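Local coordinates for peptidase M14, carboxypeptidase A (Thermoplasmatales archaeon SCGC AB-540-F20, PDB 4XED), which probably belongs to the M14 carboxypeptidases, the part here being a calcium-binding PKD domain likely to serve in binding rather than catalysis, at residues N4-P10 with D82-S88. Sequence-based numbering, arbitrary orientation.
Sequences NDPPNIP and DILNYES. With CA (calcium ion), chain B.
Asn4 spans Asp82 and the calcium ion with its amide: ND2 donates to Asp82 OD2 (2.9 Å, N-H...O 151°) on the syn side of the carboxylate, while OD1 shares the ion with that oxygen. Tyr86 N, just past the type I turn 82-85, donates to Asp82 OD1 from above the carboxylate plane, which helps fix the group's rotation. With CG anti to the backbone N (chi1 -176°), the Asn4 amide passes between Leu84 CD1 and the Tyr86 ring, whose edge meets Asn4 O in its plane. Asp5, its CB pointing away, binds calcium through its backbone O, at 2.3 Å. Pro6 lies alongside Tyr86, its CD over one ring face in a CH-pi contact, 3.9 Å from the centroid. Pro7 sets CG 3.6 Å from Asp82 N and CD 3.1 Å from Tyr86 O, which accepts from that N; an alanine here lacks CG and CD and would probably leave a gap over this bond. Pro7 O and Asn8 O then face CB of Ser88, which is bonded to Ala80 of strand 72-82. Asp32, Asn34 and Asp36 complete the calcium site, which ties the N-terminal segment to the loop between strands 72-82 and 91-97 at one end of the PKD beta-sandwich.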
loop_
_atom_site.group_PDB
_atom_site.type_symbol
_atom_site.label_atom_id
_atom_site.label_comp_id
_atom_site.label_asym_id
_atom_site.label_seq_id
_atom_site.Cartn_x
_atom_site.Cartn_y
_atom_site.Cartn_z
ATOM N N ASN A 4 -11.288 -15.702 -13.851
ATOM C CA ASN A 4 -10.640 -14.528 -13.260
ATOM C C ASN A 4 -9.607 -14.916 -12.232
ATOM O O ASN A 4 -9.805 -15.848 -11.441
ATOM C CB ASN A 4 -11.679 -13.627 -12.631
ATOM C CG ASN A 4 -11.087 -12.375 -12.087
ATOM O OD1 ASN A 4 -10.320 -11.707 -12.767
ATOM N ND2 ASN A 4 -11.442 -12.037 -10.858
ATOM N N ASP A 5 -8.498 -14.189 -12.240
ATOM C CA ASP A 5 -7.433 -14.367 -11.239
ATOM C C ASP A 5 -7.339 -13.126 -10.364
ATOM O O ASP A 5 -7.635 -12.035 -10.827
ATOM C CB ASP A 5 -6.100 -14.610 -11.964
ATOM C CG ASP A 5 -6.192 -15.723 -12.983
ATOM O OD1 ASP A 5 -6.410 -16.874 -12.558
ATOM O OD2 ASP A 5 -6.072 -15.440 -14.213
ATOM N N PRO A 6 -6.883 -13.284 -9.109
ATOM C CA PRO A 6 -6.729 -12.107 -8.247
ATOM C C PRO A 6 -5.486 -11.331 -8.609
ATOM O O PRO A 6 -4.568 -11.867 -9.246
ATOM C CB PRO A 6 -6.582 -12.708 -6.848
ATOM C CG PRO A 6 -5.904 -13.994 -7.087
ATOM C CD PRO A 6 -6.398 -14.506 -8.435
ATOM N N PRO A 7 -5.435 -10.057 -8.201
ATOM C CA PRO A 7 -4.202 -9.323 -8.445
ATOM C C PRO A 7 -3.026 -9.975 -7.746
ATOM O O PRO A 7 -3.167 -10.698 -6.737
ATOM C CB PRO A 7 -4.480 -7.944 -7.829
ATOM C CG PRO A 7 -5.958 -7.810 -7.817
ATOM C CD PRO A 7 -6.454 -9.208 -7.545
ATOM N N ASN A 8 -1.853 -9.699 -8.306
ATOM C CA ASN A 8 -0.613 -10.033 -7.636
ATOM C C ASN A 8 -0.449 -9.234 -6.351
ATOM O O ASN A 8 -1.096 -8.209 -6.133
ATOM C CB ASN A 8 0.528 -9.841 -8.612
ATOM C CG ASN A 8 0.448 -10.839 -9.723
ATOM O OD1 ASN A 8 0.368 -12.033 -9.473
ATOM N ND2 ASN A 8 0.366 -10.363 -10.947
ATOM N N ILE A 9 0.426 -9.691 -5.487
ATOM C CA ILE A 9 0.650 -9.006 -4.242
ATOM C C ILE A 9 1.326 -7.661 -4.512
ATOM O O ILE A 9 2.355 -7.589 -5.218
ATOM C CB ILE A 9 1.572 -9.855 -3.364
ATOM C CG1 ILE A 9 0.926 -11.194 -3.056
ATOM C CG2 ILE A 9 1.859 -9.153 -2.092
ATOM C CD1 ILE A 9 1.819 -12.188 -2.333
ATOM N N PRO A 10 0.811 -6.576 -3.904
ATOM C CA PRO A 10 1.452 -5.288 -4.153
ATOM C C PRO A 10 2.850 -5.152 -3.600
ATOM O O PRO A 10 3.214 -5.770 -2.595
ATOM C CB PRO A 10 0.513 -4.291 -3.463
ATOM C CG PRO A 10 -0.841 -4.976 -3.489
ATOM C CD PRO A 10 -0.510 -6.400 -3.252
ATOM N N ASP A 82 -9.435 -6.740 -7.667
ATOM C CA ASP A 82 -9.887 -6.329 -8.969
ATOM C C ASP A 82 -11.371 -5.937 -8.973
ATOM O O ASP A 82 -11.993 -5.868 -7.943
ATOM C CB ASP A 82 -9.554 -7.411 -10.006
ATOM C CG ASP A 82 -10.239 -8.752 -9.772
ATOM O OD1 ASP A 82 -11.220 -8.851 -9.020
ATOM O OD2 ASP A 82 -9.795 -9.727 -10.419
ATOM N N ILE A 83 -11.927 -5.672 -10.160
ATOM C CA ILE A 83 -13.284 -5.182 -10.292
ATOM C C ILE A 83 -14.287 -6.230 -9.846
ATOM O O ILE A 83 -15.365 -5.879 -9.366
ATOM C CB ILE A 83 -13.568 -4.734 -11.751
ATOM C CG1 ILE A 83 -12.573 -3.644 -12.151
ATOM C CG2 ILE A 83 -14.999 -4.261 -11.929
ATOM C CD1 ILE A 83 -12.427 -2.486 -11.124
ATOM N N LEU A 84 -13.933 -7.504 -9.980
ATOM C CA LEU A 84 -14.729 -8.618 -9.465
ATOM C C LEU A 84 -14.500 -8.923 -7.980
ATOM O O LEU A 84 -15.020 -9.903 -7.451
ATOM C CB LEU A 84 -14.467 -9.865 -10.317
ATOM C CG LEU A 84 -15.034 -9.789 -11.748
ATOM C CD1 LEU A 84 -14.431 -10.856 -12.626
ATOM C CD2 LEU A 84 -16.569 -9.869 -11.807
ATOM N N ASN A 85 -13.735 -8.070 -7.311
ATOM C CA ASN A 85 -13.531 -8.139 -5.868
ATOM C C ASN A 85 -12.710 -9.329 -5.389
ATOM O O ASN A 85 -12.753 -9.665 -4.204
ATOM C CB ASN A 85 -14.858 -7.967 -5.122
ATOM C CG ASN A 85 -15.463 -6.626 -5.400
ATOM O OD1 ASN A 85 -14.813 -5.604 -5.216
ATOM N ND2 ASN A 85 -16.698 -6.617 -5.890
ATOM N N TYR A 86 -11.906 -9.883 -6.295
ATOM C CA TYR A 86 -10.985 -10.961 -5.962
ATOM C C TYR A 86 -9.743 -10.300 -5.357
ATOM O O TYR A 86 -9.097 -9.472 -6.006
ATOM C CB TYR A 86 -10.659 -11.733 -7.228
ATOM C CG TYR A 86 -10.301 -13.200 -7.080
ATOM C CD1 TYR A 86 -10.240 -13.831 -5.854
ATOM C CD2 TYR A 86 -10.028 -13.960 -8.207
ATOM C CE1 TYR A 86 -9.925 -15.196 -5.761
ATOM C CE2 TYR A 86 -9.713 -15.320 -8.132
ATOM C CZ TYR A 86 -9.650 -15.923 -6.903
ATOM O OH TYR A 86 -9.337 -17.265 -6.814
ATOM N N GLU A 87 -9.425 -10.671 -4.117
ATOM C CA GLU A 87 -8.396 -9.970 -3.362
ATOM C C GLU A 87 -7.052 -10.686 -3.344
ATOM O O GLU A 87 -6.973 -11.904 -3.181
ATOM C CB GLU A 87 -8.835 -9.767 -1.903
ATOM C CG GLU A 87 -10.074 -8.884 -1.662
ATOM C CD GLU A 87 -10.345 -8.528 -0.172
ATOM O OE1 GLU A 87 -9.387 -8.453 0.643
ATOM O OE2 GLU A 87 -11.523 -8.278 0.172
ATOM N N SER A 88 -5.980 -9.901 -3.430
ATOM C CA SER A 88 -4.609 -10.377 -3.262
ATOM C C SER A 88 -4.224 -10.558 -1.797
ATOM O O SER A 88 -4.926 -10.156 -0.894
ATOM C CB SER A 88 -3.644 -9.374 -3.886
ATOM O OG SER A 88 -3.438 -8.248 -3.045
HETATM CA CA CA B . -8.374 -10.334 -12.214
#